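Local coordinates for triabin (Triatoma pallidipennis, PDB 1AVG), which inhibits thrombin by forming a non-covalent one-to-one complex that inhibits fibrin formation and thrombin-induced platelet aggregation while barely suppressing the enzyme's amidolytic activity, at residues L27-K41 against I53-F67. Sequence-based numbering, arbitrary orientation.
Sequences LAHGPGVTSPAVCQK and IVEIGYNKFESNVKF
His-29 reaches over strand 53-56 and gives its NE2 hydrogen to Glu-55 OE2, 2.6 Å away. Ring and carboxylate planes are only 9° apart, but the bond is bent to 144° at the hydrogen and meets OE2 on the anti side, out of the carboxylate plane. Glu-55 gets there with CG anti to the backbone N (chi1 -174°) and an extended chain; it and Leu-27 project together from neighbouring strands. Tyr-58 covers one face of the imidazole, its CB 4.1 Å from the ring centroid in a CH-pi contact; the Tyr-58 ring is tilted only slightly from the imidazole but displaced well to one side, leaving little stacking. The hydroxyl of Tyr-58 is hydrogen-bonded to Glu-121.

Further along the same face, Val-38 stands about perpendicular to Phe-61, with CG1 3.7 Å from Phe-61 CD2 and equally close to Phe-67 CE1. Its other methyl, CG2, lies at the edge of the Phe-67 ring, in its plane. Pro-36, after a cis peptide bond, packs CB 3.6 Å from Ser-63 CA, under the turn that leads to strand 66-71.

Beneath these side chains lies the part of the lipocalin-type (calycin) beta barrel where parallel and antiparallel pairings meet: strand 53-56 runs parallel to strand 24-28 and antiparallel to 37-41. Glu-55 N and Val-38 O pair at 3.0 Å, and Lys-41 N bonds Phe-67 O at 2.9 Å on the far side of 37-41. On the other face, Cys-39 is tied by a disulfide to Cys-142.

Glu-55 OE2 takes both the His-29 N-H and a salt bridge from Arg-111, which also makes a cation-pi contact with Tyr-58, while OE1 is bonded separately; this would probably stabilise the ionised carboxylate, with His-29 gripped at its NE2 edge and overlaid on one face by Tyr-58 CB.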
# COMPACT_ATOMS: atom_id res chain seq x y z
N LEU C 27 13.91 -12.59 11.14
CA LEU C 27 13.74 -11.16 11.27
C LEU C 27 14.99 -10.39 10.82
O LEU C 27 16.03 -10.45 11.48
CB LEU C 27 13.38 -10.85 12.73
CG LEU C 27 13.60 -9.49 13.38
CD1 LEU C 27 12.78 -8.42 12.71
CD2 LEU C 27 13.20 -9.62 14.83
N ALA C 28 14.90 -9.70 9.69
CA ALA C 28 16.01 -8.92 9.16
C ALA C 28 15.76 -7.45 9.43
O ALA C 28 14.61 -7.01 9.48
CB ALA C 28 16.17 -9.15 7.68
N HIS C 29 16.83 -6.70 9.61
CA HIS C 29 16.71 -5.27 9.88
C HIS C 29 16.87 -4.41 8.64
O HIS C 29 16.90 -3.19 8.72
CB HIS C 29 17.69 -4.84 10.97
CG HIS C 29 17.26 -5.22 12.35
ND1 HIS C 29 16.94 -4.30 13.32
CD2 HIS C 29 17.07 -6.44 12.92
CE1 HIS C 29 16.58 -4.92 14.43
NE2 HIS C 29 16.65 -6.22 14.21
N GLY C 30 16.94 -5.07 7.49
CA GLY C 30 17.10 -4.37 6.23
C GLY C 30 17.22 -5.40 5.12
O GLY C 30 17.56 -6.55 5.39
N PRO C 31 16.96 -5.01 3.86
CA PRO C 31 17.05 -5.94 2.73
C PRO C 31 18.42 -6.60 2.62
O PRO C 31 18.54 -7.83 2.63
CB PRO C 31 16.79 -5.03 1.54
CG PRO C 31 15.88 -3.97 2.10
CD PRO C 31 16.53 -3.67 3.42
N GLY C 32 19.46 -5.76 2.58
CA GLY C 32 20.82 -6.25 2.44
C GLY C 32 21.49 -6.94 3.61
O GLY C 32 21.98 -8.06 3.46
N VAL C 33 21.55 -6.26 4.76
CA VAL C 33 22.19 -6.82 5.96
C VAL C 33 22.02 -8.31 6.14
O VAL C 33 20.91 -8.84 6.09
CB VAL C 33 21.73 -6.12 7.25
CG1 VAL C 33 22.47 -4.80 7.44
CG2 VAL C 33 20.22 -5.93 7.24
N THR C 34 23.13 -8.99 6.38
CA THR C 34 23.12 -10.42 6.59
C THR C 34 24.04 -10.78 7.75
O THR C 34 24.17 -11.95 8.12
CB THR C 34 23.56 -11.15 5.31
OG1 THR C 34 23.56 -12.56 5.55
CG2 THR C 34 24.94 -10.68 4.88
N SER C 35 24.60 -9.76 8.39
CA SER C 35 25.51 -9.96 9.51
C SER C 35 25.34 -8.81 10.49
O SER C 35 25.20 -7.66 10.08
CB SER C 35 26.95 -9.99 8.99
OG SER C 35 27.07 -10.75 7.80
N PRO C 36 25.30 -9.12 11.80
CA PRO C 36 25.40 -10.46 12.38
C PRO C 36 24.08 -11.21 12.29
O PRO C 36 23.01 -10.60 12.30
CB PRO C 36 25.77 -10.17 13.84
CG PRO C 36 25.09 -8.89 14.10
CD PRO C 36 25.39 -8.09 12.86
N ALA C 37 24.14 -12.54 12.20
CA ALA C 37 23.00 -13.38 12.57
C ALA C 37 23.09 -13.84 14.03
O ALA C 37 24.17 -14.11 14.54
CB ALA C 37 22.89 -14.56 11.62
N VAL C 38 21.94 -13.92 14.70
CA VAL C 38 21.85 -14.34 16.09
C VAL C 38 20.56 -15.18 16.30
O VAL C 38 19.49 -14.78 15.87
CB VAL C 38 21.87 -13.08 17.00
CG1 VAL C 38 20.68 -13.04 17.93
CG2 VAL C 38 23.16 -13.02 17.79
N CYS C 39 20.68 -16.37 16.88
CA CYS C 39 19.49 -17.19 17.11
C CYS C 39 19.00 -17.07 18.55
O CYS C 39 19.77 -17.26 19.49
CB CYS C 39 19.74 -18.67 16.80
SG CYS C 39 18.31 -19.73 17.22
N GLN C 40 17.72 -16.77 18.70
CA GLN C 40 17.10 -16.61 20.01
C GLN C 40 16.04 -17.69 20.16
O GLN C 40 15.18 -17.83 19.29
CB GLN C 40 16.45 -15.24 20.12
CG GLN C 40 17.42 -14.08 19.97
CD GLN C 40 16.76 -12.81 19.48
OE1 GLN C 40 17.43 -11.92 18.95
NE2 GLN C 40 15.45 -12.71 19.65
N LYS C 41 16.12 -18.46 21.24
CA LYS C 41 15.14 -19.50 21.49
C LYS C 41 14.20 -19.01 22.56
O LYS C 41 14.62 -18.63 23.65
CB LYS C 41 15.84 -20.79 21.89
CG LYS C 41 16.61 -21.37 20.72
CD LYS C 41 17.69 -22.36 21.12
CE LYS C 41 18.43 -22.82 19.87
NZ LYS C 41 19.55 -23.76 20.14
N ILE C 53 13.72 -17.45 16.86
CA ILE C 53 13.69 -16.20 16.13
C ILE C 53 15.12 -15.99 15.67
O ILE C 53 16.04 -15.97 16.49
CB ILE C 53 13.29 -15.00 17.03
CG1 ILE C 53 11.99 -15.28 17.80
CG2 ILE C 53 13.18 -13.74 16.19
CD1 ILE C 53 10.72 -14.88 17.10
N VAL C 54 15.33 -15.95 14.37
CA VAL C 54 16.66 -15.73 13.82
C VAL C 54 16.67 -14.26 13.43
O VAL C 54 15.94 -13.85 12.53
CB VAL C 54 16.91 -16.62 12.58
CG1 VAL C 54 18.22 -16.27 11.93
CG2 VAL C 54 16.91 -18.08 12.99
N GLU C 55 17.43 -13.45 14.17
CA GLU C 55 17.51 -12.02 13.91
C GLU C 55 18.77 -11.67 13.12
O GLU C 55 19.86 -12.10 13.48
CB GLU C 55 17.48 -11.24 15.22
CG GLU C 55 17.42 -9.73 15.04
CD GLU C 55 16.92 -9.00 16.26
OE1 GLU C 55 16.42 -9.66 17.19
OE2 GLU C 55 17.03 -7.76 16.30
N ILE C 56 18.61 -10.86 12.09
CA ILE C 56 19.72 -10.47 11.22
C ILE C 56 19.88 -8.96 11.09
O ILE C 56 18.89 -8.23 11.06
CB ILE C 56 19.49 -11.02 9.80
CG1 ILE C 56 19.20 -12.52 9.86
CG2 ILE C 56 20.69 -10.76 8.94
CD1 ILE C 56 18.10 -12.96 8.91
N GLY C 57 21.13 -8.51 11.03
CA GLY C 57 21.44 -7.10 10.86
C GLY C 57 21.40 -6.17 12.06
O GLY C 57 21.51 -4.94 11.91
N TYR C 58 21.24 -6.74 13.25
CA TYR C 58 21.17 -5.93 14.46
C TYR C 58 22.57 -5.75 15.02
O TYR C 58 23.08 -6.59 15.75
CB TYR C 58 20.26 -6.58 15.49
CG TYR C 58 19.83 -5.65 16.61
CD1 TYR C 58 19.44 -4.34 16.34
CD2 TYR C 58 19.80 -6.09 17.93
CE1 TYR C 58 19.03 -3.49 17.37
CE2 TYR C 58 19.39 -5.26 18.96
CZ TYR C 58 19.01 -3.96 18.68
OH TYR C 58 18.62 -3.14 19.70
N ASN C 59 23.17 -4.61 14.68
CA ASN C 59 24.52 -4.25 15.10
C ASN C 59 24.84 -4.35 16.59
O ASN C 59 26.01 -4.29 16.97
CB ASN C 59 24.83 -2.83 14.61
CG ASN C 59 23.68 -1.86 14.85
OD1 ASN C 59 23.23 -1.66 15.98
ND2 ASN C 59 23.15 -1.30 13.77
N LYS C 60 23.83 -4.50 17.44
CA LYS C 60 24.06 -4.61 18.88
C LYS C 60 24.44 -6.03 19.33
O LYS C 60 24.95 -6.20 20.45
CB LYS C 60 22.83 -4.13 19.65
CG LYS C 60 22.32 -2.77 19.23
CD LYS C 60 22.90 -1.64 20.06
CE LYS C 60 22.23 -1.56 21.43
NZ LYS C 60 22.69 -0.38 22.22
N PHE C 61 24.22 -7.02 18.48
CA PHE C 61 24.52 -8.42 18.80
C PHE C 61 25.81 -8.94 18.17
O PHE C 61 26.20 -8.54 17.07
CB PHE C 61 23.37 -9.33 18.34
CG PHE C 61 22.08 -9.13 19.08
CD1 PHE C 61 22.07 -8.71 20.41
CD2 PHE C 61 20.87 -9.35 18.45
CE1 PHE C 61 20.87 -8.52 21.08
CE2 PHE C 61 19.66 -9.17 19.12
CZ PHE C 61 19.67 -8.75 20.44
N GLU C 62 26.47 -9.87 18.85
CA GLU C 62 27.68 -10.46 18.32
C GLU C 62 27.25 -11.62 17.42
O GLU C 62 26.29 -12.32 17.73
CB GLU C 62 28.57 -10.96 19.47
CG GLU C 62 30.02 -10.52 19.34
CD GLU C 62 30.14 -9.03 19.17
OE1 GLU C 62 29.56 -8.29 20.00
OE2 GLU C 62 30.80 -8.58 18.21
N SER C 63 27.98 -11.82 16.33
CA SER C 63 27.69 -12.85 15.33
C SER C 63 27.58 -14.32 15.75
O SER C 63 26.83 -15.08 15.14
CB SER C 63 28.71 -12.76 14.20
OG SER C 63 30.03 -12.80 14.71
N ASN C 64 28.39 -14.74 16.72
CA ASN C 64 28.36 -16.13 17.16
C ASN C 64 27.76 -16.32 18.54
O ASN C 64 28.29 -17.10 19.34
CB ASN C 64 29.76 -16.72 17.13
CG ASN C 64 30.20 -17.12 15.75
OD1 ASN C 64 29.74 -18.13 15.21
ND2 ASN C 64 31.10 -16.35 15.17
N VAL C 65 26.66 -15.64 18.82
CA VAL C 65 26.01 -15.71 20.13
C VAL C 65 24.57 -16.23 20.09
O VAL C 65 23.80 -15.89 19.19
CB VAL C 65 26.04 -14.34 20.82
CG1 VAL C 65 25.36 -14.41 22.16
CG2 VAL C 65 27.47 -13.86 20.99
N LYS C 66 24.22 -17.07 21.06
CA LYS C 66 22.88 -17.63 21.17
C LYS C 66 22.20 -17.09 22.42
O LYS C 66 22.86 -16.90 23.45
CB LYS C 66 22.95 -19.15 21.26
CG LYS C 66 23.49 -19.83 20.03
CD LYS C 66 23.21 -21.31 20.12
CE LYS C 66 21.71 -21.59 20.06
NZ LYS C 66 20.89 -21.10 21.22
N PHE C 67 20.89 -16.86 22.35
CA PHE C 67 20.12 -16.34 23.48
C PHE C 67 19.00 -17.27 23.88
O PHE C 67 18.30 -17.82 23.02
CB PHE C 67 19.50 -14.99 23.15
CG PHE C 67 20.50 -13.92 22.89
CD1 PHE C 67 21.01 -13.73 21.61
CD2 PHE C 67 20.94 -13.10 23.91
CE1 PHE C 67 21.94 -12.74 21.36
CE2 PHE C 67 21.88 -12.11 23.67
CZ PHE C 67 22.38 -11.93 22.39